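Local coordinates for protein inorganic polyphosphate/ATP-glucomannokinase (Arthrobacter sp., PDB 1WOQ) that phosphorylates glucose and mannose, probably at the 6-hydroxyl, taking the phosphoryl group from inorganic polyphosphate or ATP, at residues A94-K99 and D178-A183; D123-G128 and G161-N166; L145-G150 and Q203-H208. All coordinates share one frame; numbering follows the deposited sequence.

Interaction 1. Residues A94-K99 and D178-A183. With BGC (beta-D-glucopyranose), chain C.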
loop_
_atom_site.group_PDB
_atom_site.type_symbol
_atom_site.label_atom_id
_atom_site.label_comp_id
_atom_site.label_asym_id
_atom_site.label_seq_id
_atom_site.Cartn_x
_atom_site.Cartn_y
_atom_site.Cartn_z
ATOM N N ALA A 94 -11.323 8.916 -0.422
ATOM C CA ALA A 94 -10.576 9.199 -1.645
ATOM C C ALA A 94 -9.747 10.451 -1.413
ATOM O O ALA A 94 -9.871 11.437 -2.138
ATOM C CB ALA A 94 -11.544 9.415 -2.811
ATOM N N ALA A 95 -8.898 10.398 -0.394
ATOM C CA ALA A 95 -8.060 11.529 -0.024
ATOM C C ALA A 95 -7.281 12.165 -1.170
ATOM O O ALA A 95 -7.287 13.387 -1.328
ATOM C CB ALA A 95 -7.100 11.117 1.077
ATOM N N ASN A 96 -6.614 11.344 -1.973
ATOM C CA ASN A 96 -5.805 11.879 -3.059
ATOM C C ASN A 96 -6.156 11.358 -4.446
ATOM O O ASN A 96 -5.296 11.273 -5.328
ATOM C CB ASN A 96 -4.330 11.628 -2.742
ATOM C CG ASN A 96 -3.937 12.177 -1.385
ATOM O OD1 ASN A 96 -3.554 11.432 -0.477
ATOM N ND2 ASN A 96 -4.045 13.491 -1.233
ATOM N N VAL A 97 -7.425 11.016 -4.632
ATOM C CA VAL A 97 -7.919 10.529 -5.914
ATOM C C VAL A 97 -9.257 11.208 -6.196
ATOM O O VAL A 97 -9.845 11.825 -5.304
ATOM C CB VAL A 97 -8.105 8.993 -5.912
ATOM C CG1 VAL A 97 -6.761 8.310 -5.698
ATOM C CG2 VAL A 97 -9.081 8.582 -4.832
ATOM N N ASP A 98 -9.738 11.101 -7.432
ATOM C CA ASP A 98 -11.005 11.730 -7.805
ATOM C C ASP A 98 -12.128 11.338 -6.850
ATOM O O ASP A 98 -12.333 10.156 -6.565
ATOM C CB ASP A 98 -11.396 11.342 -9.230
ATOM C CG ASP A 98 -12.454 12.259 -9.806
ATOM O OD1 ASP A 98 -12.102 13.387 -10.210
ATOM O OD2 ASP A 98 -13.635 11.864 -9.838
ATOM N N LYS A 99 -12.873 12.329 -6.374
ATOM C CA LYS A 99 -13.954 12.071 -5.438
ATOM C C LYS A 99 -15.089 11.204 -5.982
ATOM O O LYS A 99 -15.929 10.733 -5.218
ATOM C CB LYS A 99 -14.492 13.397 -4.898
ATOM C CG LYS A 99 -13.421 14.191 -4.157
ATOM C CD LYS A 99 -12.825 13.366 -3.015
ATOM C CE LYS A 99 -11.580 14.017 -2.433
ATOM N NZ LYS A 99 -10.449 14.023 -3.406
ATOM N N ASP A 178 -3.807 17.861 9.132
ATOM C CA ASP A 178 -3.968 16.464 8.771
ATOM C C ASP A 178 -2.506 16.043 8.600
ATOM O O ASP A 178 -1.762 16.683 7.861
ATOM C CB ASP A 178 -4.743 16.368 7.455
ATOM C CG ASP A 178 -4.728 14.979 6.871
ATOM O OD1 ASP A 178 -3.706 14.609 6.258
ATOM O OD2 ASP A 178 -5.732 14.260 7.031
ATOM N N ALA A 179 -2.092 14.987 9.296
ATOM C CA ALA A 179 -0.701 14.539 9.263
ATOM C C ALA A 179 -0.020 14.491 7.899
ATOM O O ALA A 179 1.073 15.027 7.735
ATOM C CB ALA A 179 -0.574 13.180 9.946
ATOM N N GLU A 180 -0.652 13.859 6.916
ATOM C CA GLU A 180 -0.020 13.749 5.609
ATOM C C GLU A 180 0.094 15.050 4.830
ATOM O O GLU A 180 0.908 15.143 3.913
ATOM C CB GLU A 180 -0.725 12.692 4.745
ATOM C CG GLU A 180 -2.148 13.016 4.348
ATOM C CD GLU A 180 -2.658 12.083 3.263
ATOM O OE1 GLU A 180 -2.404 10.868 3.363
ATOM O OE2 GLU A 180 -3.313 12.564 2.314
ATOM N N THR A 181 -0.701 16.056 5.179
ATOM C CA THR A 181 -0.615 17.317 4.456
ATOM C C THR A 181 0.719 17.999 4.752
ATOM O O THR A 181 1.161 18.870 4.004
ATOM C CB THR A 181 -1.785 18.271 4.808
ATOM O OG1 THR A 181 -1.712 18.652 6.185
ATOM C CG2 THR A 181 -3.115 17.587 4.548
ATOM N N LYS A 182 1.373 17.581 5.833
ATOM C CA LYS A 182 2.659 18.158 6.211
ATOM C C LYS A 182 3.837 17.180 6.171
ATOM O O LYS A 182 4.983 17.596 5.974
ATOM C CB LYS A 182 2.569 18.756 7.620
ATOM C CG LYS A 182 1.747 20.031 7.715
ATOM C CD LYS A 182 2.431 21.172 6.979
ATOM C CE LYS A 182 1.660 22.474 7.132
ATOM N NZ LYS A 182 2.379 23.614 6.494
ATOM N N ALA A 183 3.562 15.887 6.332
ATOM C CA ALA A 183 4.636 14.898 6.378
ATOM C C ALA A 183 4.720 13.843 5.276
ATOM O O ALA A 183 5.526 12.922 5.376
ATOM C CB ALA A 183 4.617 14.203 7.745
HETATM C C2 BGC C . -5.177 7.440 2.073
HETATM C C3 BGC C . -4.863 5.995 2.482
HETATM C C4 BGC C . -3.655 5.475 1.689
HETATM C C5 BGC C . -2.473 6.442 1.853
HETATM C C6 BGC C . -1.253 6.057 1.039
HETATM C C1 BGC C . -3.920 8.296 2.250
HETATM O O1 BGC C . -4.159 9.601 1.852
HETATM O O2 BGC C . -6.229 7.952 2.873
HETATM O O3 BGC C . -5.991 5.165 2.250
HETATM O O4 BGC C . -3.286 4.183 2.162
HETATM O O5 BGC C . -2.863 7.771 1.441
HETATM O O6 BGC C . -1.580 5.871 -0.330
#
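Asn96 and Glu180 approach each other from opposite directions beside the anomeric hydroxyl of the bound glucose. From Glu180 CB, the side chain leaves the first turn of helix 179-183 with CG between the backbone N and the carbonyl carbon (chi1 66°). It then runs extended (chi2 168°), and the length of a glutamate carries the carboxylate to the sugar. There O1 of BGC lies near both oxygens of Glu180, 2.6 Å from OE1 and 3.1 Å from OE2. OE1 is the likelier acceptor of its proton, though this is not settled, and is also held by the backbone N of Ile153. The Asn96 amide lies beside OE2, its plane only 13° from that of the carboxylate. Ala95, small enough to sit close to the sugar, brings CB to 3.4 Å from BGC O1. The loop carrying these residues makes a type I turn from Ala94 to Val97. Lys99 ties the ends of that turn together, its NZ donating to Ala94 O at 2.9 Å and to Val97 O at 3.0 Å. On the helix side, Asp178 is the N-cap: OD1 takes a weak bond from Glu180 N, while OD2 accepts from ND1 of His171, whose NE2 in turn binds the sugar. Asp178 is thus a second-shell residue in the glucose pocket of this ROK-family kinase. With just 72 Å² buried directly between loop and helix, the chemistry implies that the two sides meet largely through the polar groups gathered at O1, so sugar binding and the approach of these segments are probably coupled.

Interaction 2. Residues D123-G128 and G161-N166. With BGC (beta-D-glucopyranose), chain C.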
loop_
_atom_site.group_PDB
_atom_site.type_symbol
_atom_site.label_atom_id
_atom_site.label_comp_id
_atom_site.label_asym_id
_atom_site.label_seq_id
_atom_site.Cartn_x
_atom_site.Cartn_y
_atom_site.Cartn_z
ATOM N N ASP A 123 -4.199 0.028 -0.172
ATOM C CA ASP A 123 -2.798 -0.099 -0.563
ATOM C C ASP A 123 -1.813 -0.278 0.597
ATOM O O ASP A 123 -0.892 -1.100 0.514
ATOM C CB ASP A 123 -2.371 1.087 -1.441
ATOM C CG ASP A 123 -2.445 2.427 -0.719
ATOM O OD1 ASP A 123 -1.666 3.329 -1.090
ATOM O OD2 ASP A 123 -3.280 2.593 0.196
ATOM N N ALA A 124 -1.994 0.479 1.676
ATOM C CA ALA A 124 -1.101 0.353 2.827
ATOM C C ALA A 124 -1.329 -0.995 3.512
ATOM O O ALA A 124 -0.376 -1.638 3.959
ATOM C CB ALA A 124 -1.332 1.507 3.811
ATOM N N ASP A 125 -2.590 -1.420 3.590
ATOM C CA ASP A 125 -2.930 -2.706 4.197
ATOM C C ASP A 125 -2.222 -3.836 3.447
ATOM O O ASP A 125 -1.708 -4.774 4.063
ATOM C CB ASP A 125 -4.444 -2.951 4.161
ATOM C CG ASP A 125 -5.197 -2.179 5.236
ATOM O OD1 ASP A 125 -4.561 -1.433 6.011
ATOM O OD2 ASP A 125 -6.436 -2.329 5.301
ATOM N N ALA A 126 -2.200 -3.741 2.119
ATOM C CA ALA A 126 -1.541 -4.755 1.293
ATOM C C ALA A 126 -0.048 -4.765 1.607
ATOM O O ALA A 126 0.554 -5.825 1.774
ATOM C CB ALA A 126 -1.766 -4.462 -0.192
ATOM N N ALA A 127 0.547 -3.579 1.693
ATOM C CA ALA A 127 1.968 -3.474 2.010
ATOM C C ALA A 127 2.227 -4.122 3.369
ATOM O O ALA A 127 3.252 -4.776 3.570
ATOM C CB ALA A 127 2.400 -2.007 2.034
ATOM N N GLY A 128 1.290 -3.937 4.296
ATOM C CA GLY A 128 1.424 -4.518 5.624
ATOM C C GLY A 128 1.368 -6.035 5.601
ATOM O O GLY A 128 2.165 -6.705 6.268
ATOM N N GLY A 161 0.667 -10.610 13.733
ATOM C CA GLY A 161 0.778 -11.044 12.351
ATOM C C GLY A 161 -0.496 -10.980 11.528
ATOM O O GLY A 161 -0.497 -11.361 10.353
ATOM N N LYS A 162 -1.578 -10.496 12.127
ATOM C CA LYS A 162 -2.854 -10.399 11.425
ATOM C C LYS A 162 -3.186 -8.949 11.109
ATOM O O LYS A 162 -2.884 -8.053 11.890
ATOM C CB LYS A 162 -3.986 -10.986 12.275
ATOM C CG LYS A 162 -3.773 -12.419 12.735
ATOM C CD LYS A 162 -5.046 -12.983 13.369
ATOM C CE LYS A 162 -5.520 -12.145 14.550
ATOM N NZ LYS A 162 -6.861 -12.581 15.048
ATOM N N LEU A 163 -3.819 -8.722 9.966
ATOM C CA LEU A 163 -4.186 -7.367 9.578
ATOM C C LEU A 163 -5.456 -6.863 10.251
ATOM O O LEU A 163 -6.500 -7.511 10.193
ATOM C CB LEU A 163 -4.374 -7.277 8.057
ATOM C CG LEU A 163 -4.973 -5.968 7.524
ATOM C CD1 LEU A 163 -3.957 -4.833 7.645
ATOM C CD2 LEU A 163 -5.380 -6.158 6.065
ATOM N N VAL A 164 -5.343 -5.713 10.913
ATOM C CA VAL A 164 -6.479 -5.029 11.524
ATOM C C VAL A 164 -6.710 -4.045 10.372
ATOM O O VAL A 164 -6.013 -3.039 10.247
ATOM C CB VAL A 164 -6.063 -4.281 12.808
ATOM C CG1 VAL A 164 -7.230 -3.468 13.341
ATOM C CG2 VAL A 164 -5.606 -5.293 13.864
ATOM N N PRO A 165 -7.699 -4.328 9.514
ATOM C CA PRO A 165 -7.994 -3.485 8.354
ATOM C C PRO A 165 -8.383 -2.024 8.464
ATOM O O PRO A 165 -8.978 -1.575 9.444
ATOM C CB PRO A 165 -9.062 -4.290 7.617
ATOM C CG PRO A 165 -9.835 -4.885 8.743
ATOM C CD PRO A 165 -8.747 -5.351 9.691
ATOM N N ASN A 166 -8.008 -1.304 7.411
ATOM C CA ASN A 166 -8.338 0.097 7.221
ATOM C C ASN A 166 -7.900 1.146 8.236
ATOM O O ASN A 166 -8.619 2.117 8.462
ATOM C CB ASN A 166 -9.851 0.207 6.992
ATOM C CG ASN A 166 -10.298 -0.476 5.705
ATOM O OD1 ASN A 166 -11.219 -1.304 5.703
ATOM N ND2 ASN A 166 -9.650 -0.126 4.602
HETATM C C2 BGC C . -5.177 7.440 2.073
HETATM C C3 BGC C . -4.863 5.995 2.482
HETATM C C4 BGC C . -3.655 5.475 1.689
HETATM C C5 BGC C . -2.473 6.442 1.853
HETATM C C6 BGC C . -1.253 6.057 1.039
HETATM C C1 BGC C . -3.920 8.296 2.250
HETATM O O1 BGC C . -4.159 9.601 1.852
HETATM O O2 BGC C . -6.229 7.952 2.873
HETATM O O3 BGC C . -5.991 5.165 2.250
HETATM O O4 BGC C . -3.286 4.183 2.162
HETATM O O5 BGC C . -2.863 7.771 1.441
HETATM O O6 BGC C . -1.580 5.871 -0.330
HETATM O O HOH W 1 -4.740 -1.267 8.744
#
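Asp125 reaches from the first turn of helix 123-134 to the backbone of Asn166. Its CG lies beside the backbone N and anti to the carbonyl carbon (chi1 -78°), which directs the carboxylate toward the segment Val164-Asn166. There OD2 accepts from Asn166 N at 2.8 Å, using its syn lone pair, and the N-H points almost straight at it (171°). The other oxygen is employed as well: a water donates to Asp125 OD1 at 2.7 Å and to Val164 O at 2.6 Å, so the buried carboxylate is tied to this backbone both directly and through solvent. Asn166 has a left-handed backbone conformation, which asparagine tolerates better than most residues, and the chain turns there just after the bonded N-H.

Leu163 crosses Asp125 at about a right angle. With its CG anti to the backbone N (chi1 171°), both methyls of Leu163 lie along one side of the acid's CB-CG bond: CD1 approaches Asp125 CG at 3.8 Å, and CD2 comes equally near Asp125 CB. The leucine also packs on Ile121 and Ile158, and so bridges two sheets. This is the interdomain region of the actin-like ATPase fold, where helix 123-134 follows the outermost strand 118-122 of one mixed sheet and here meets the outermost strand of the other. Asn122 OD1 accepts from Asp125 N at the start of that helix.

Two residues earlier, Asp123 turns its carboxylate to the sugar and grips the 4- and 6-hydroxyls, one oxygen each: BGC O6 donates to Asp123 OD1 at 2.7 Å, and BGC O4 donates to Asp123 OD2 at 2.5 Å. Next to it, the small Ala124 lets the helix lie close under the glucose, its CB 3.7 Å from BGC O4.

Interaction 3. Residues L145-G150 and Q203-H208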
loop_
_atom_site.group_PDB
_atom_site.type_symbol
_atom_site.label_atom_id
_atom_site.label_comp_id
_atom_site.label_asym_id
_atom_site.label_seq_id
_atom_site.Cartn_x
_atom_site.Cartn_y
_atom_site.Cartn_z
ATOM N N LEU A 145 3.289 -1.520 13.224
ATOM C CA LEU A 145 2.673 -0.526 12.353
ATOM C C LEU A 145 3.543 -0.209 11.152
ATOM O O LEU A 145 4.677 0.241 11.292
ATOM C CB LEU A 145 2.375 0.755 13.145
ATOM C CG LEU A 145 1.500 0.555 14.390
ATOM C CD1 LEU A 145 1.325 1.886 15.117
ATOM C CD2 LEU A 145 0.150 -0.019 13.986
ATOM N N VAL A 146 3.003 -0.464 9.965
ATOM C CA VAL A 146 3.715 -0.194 8.724
ATOM C C VAL A 146 3.213 1.155 8.217
ATOM O O VAL A 146 2.047 1.296 7.853
ATOM C CB VAL A 146 3.426 -1.288 7.674
ATOM C CG1 VAL A 146 4.300 -1.076 6.441
ATOM C CG2 VAL A 146 3.692 -2.660 8.275
ATOM N N ILE A 147 4.093 2.148 8.232
ATOM C CA ILE A 147 3.742 3.494 7.798
ATOM C C ILE A 147 4.387 3.752 6.443
ATOM O O ILE A 147 5.607 3.675 6.317
ATOM C CB ILE A 147 4.268 4.545 8.803
ATOM C CG1 ILE A 147 3.700 4.268 10.201
ATOM C CG2 ILE A 147 3.921 5.947 8.328
ATOM C CD1 ILE A 147 2.178 4.353 10.299
ATOM N N THR A 148 3.574 4.052 5.432
ATOM C CA THR A 148 4.112 4.320 4.104
ATOM C C THR A 148 4.150 5.821 3.817
ATOM O O THR A 148 3.183 6.545 4.071
ATOM C CB THR A 148 3.290 3.599 3.006
ATOM O OG1 THR A 148 1.957 4.122 2.967
ATOM C CG2 THR A 148 3.226 2.108 3.297
ATOM N N LEU A 149 5.280 6.282 3.292
ATOM C CA LEU A 149 5.462 7.694 2.975
ATOM C C LEU A 149 5.526 7.903 1.463
ATOM O O LEU A 149 6.452 7.443 0.805
ATOM C CB LEU A 149 6.750 8.205 3.628
ATOM C CG LEU A 149 6.858 7.986 5.141
ATOM C CD1 LEU A 149 8.250 8.368 5.618
ATOM C CD2 LEU A 149 5.797 8.812 5.861
ATOM N N GLY A 150 4.535 8.596 0.915
ATOM C CA GLY A 150 4.511 8.836 -0.517
ATOM C C GLY A 150 3.593 9.999 -0.814
ATOM O O GLY A 150 3.699 11.039 -0.169
ATOM N N GLN A 203 9.788 12.870 13.589
ATOM C CA GLN A 203 10.000 12.630 15.018
ATOM C C GLN A 203 8.675 12.883 15.726
ATOM O O GLN A 203 8.262 12.116 16.596
ATOM C CB GLN A 203 11.064 13.583 15.572
ATOM C CG GLN A 203 11.223 13.573 17.101
ATOM C CD GLN A 203 11.668 12.230 17.650
ATOM O OE1 GLN A 203 12.453 11.521 17.025
ATOM N NE2 GLN A 203 11.180 11.881 18.836
ATOM N N ARG A 204 8.015 13.968 15.338
ATOM C CA ARG A 204 6.730 14.332 15.923
ATOM C C ARG A 204 5.671 13.286 15.603
ATOM O O ARG A 204 4.938 12.845 16.493
ATOM C CB ARG A 204 6.265 15.692 15.394
ATOM C CG ARG A 204 4.951 16.177 15.999
ATOM C CD ARG A 204 5.093 16.376 17.502
ATOM N NE ARG A 204 4.207 15.513 18.276
ATOM C CZ ARG A 204 2.918 15.759 18.498
ATOM N NH1 ARG A 204 2.350 16.852 18.010
ATOM N NH2 ARG A 204 2.198 14.908 19.214
ATOM N N TYR A 205 5.588 12.895 14.335
ATOM C CA TYR A 205 4.596 11.907 13.906
ATOM C C TYR A 205 4.780 10.554 14.585
ATOM O O TYR A 205 3.849 10.028 15.205
ATOM C CB TYR A 205 4.650 11.713 12.386
ATOM C CG TYR A 205 3.605 10.741 11.872
ATOM C CD1 TYR A 205 2.287 11.150 11.668
ATOM C CD2 TYR A 205 3.922 9.402 11.639
ATOM C CE1 TYR A 205 1.305 10.245 11.244
ATOM C CE2 TYR A 205 2.952 8.493 11.219
ATOM C CZ TYR A 205 1.646 8.921 11.025
ATOM O OH TYR A 205 0.677 8.019 10.630
ATOM N N PHE A 206 5.976 9.983 14.474
ATOM C CA PHE A 206 6.220 8.681 15.074
ATOM C C PHE A 206 6.152 8.666 16.594
ATOM O O PHE A 206 5.680 7.690 17.175
ATOM C CB PHE A 206 7.554 8.102 14.591
ATOM C CG PHE A 206 7.509 7.606 13.176
ATOM C CD1 PHE A 206 7.982 8.390 12.132
ATOM C CD2 PHE A 206 6.951 6.363 12.882
ATOM C CE1 PHE A 206 7.901 7.946 10.812
ATOM C CE2 PHE A 206 6.865 5.909 11.568
ATOM C CZ PHE A 206 7.342 6.705 10.530
ATOM N N SER A 207 6.604 9.734 17.247
ATOM C CA SER A 207 6.531 9.760 18.705
ATOM C C SER A 207 5.065 9.854 19.132
ATOM O O SER A 207 4.671 9.295 20.155
ATOM C CB SER A 207 7.347 10.932 19.279
ATOM O OG SER A 207 6.825 12.181 18.885
ATOM N N HIS A 208 4.248 10.550 18.347
ATOM C CA HIS A 208 2.831 10.661 18.675
ATOM C C HIS A 208 2.157 9.300 18.511
ATOM O O HIS A 208 1.427 8.853 19.394
ATOM C CB HIS A 208 2.131 11.678 17.770
ATOM C CG HIS A 208 0.665 11.816 18.048
ATOM N ND1 HIS A 208 -0.301 11.603 17.088
ATOM C CD2 HIS A 208 0.002 12.137 19.183
ATOM C CE1 HIS A 208 -1.496 11.788 17.620
ATOM N NE2 HIS A 208 -1.340 12.113 18.890
#
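The rings of Phe206 and Tyr205 receive Ile147 obliquely, while Tyr205 CD2 lies over the centre of one face of the Phe206 ring, 4.1 Å above its plane. Phe206 also makes an edge-to-face contact with Phe218. The two aromatic side chains are neighbours in helix 195-213, and their first torsions set them on separate courses: Tyr205 CG is anti to its own N (chi1 -178°), whereas Phe206 CG stands beside the N (chi1 -74°). Both rings nevertheless end at the same isoleucine. Ile147 CG1 slides past Phe206 to reach CE2 at 3.8 Å, and on the other branch Ile147 CG2 meets Tyr205 CE2 at 4.0 Å. A beta-branched residue suits this strand position because its two branches spread over both rings. Ile147 CD1 lies 4.0 Å from Tyr205 OH, a hydroxyl that is hydrogen-bonded to Leu169 O and so has a polar partner within an otherwise apolar layer. Cutting the side chain back to an alanine here would probably open a gap against both rings and leave the phenylalanine and tyrosine freer to shift. Strand 143-149 runs between strands 153-159 and 217-221, and helix 195-213 leads into the latter, parallel neighbour. The result is a helix packed on the central strands of a mixed sheet, the alpha/beta layering characteristic of the actin-like ATPase fold to which ROK kinases belong.

How the interactions relate
Interactions 1 and 2 hold the glucose from different ends, O1 in the first and O4 with O6 in the second; their centres are 19 Å apart and their nearest atoms about 8 Å, so the sugar itself joins them. Interaction 3 lies behind the pocket, the side chain of Ile147 about 9 Å from the ligand, and touches both others, each with its centre 15 Å away. Ala179 CB packs on Tyr205 CE1 at 3.7 Å, linking the helix of Glu180 to the aromatic layer. Gly128 CA meets Val146 CG2 at 4.0 Å, where helix 123-134 lies against strand 143-149, the strand that follows it in the chain.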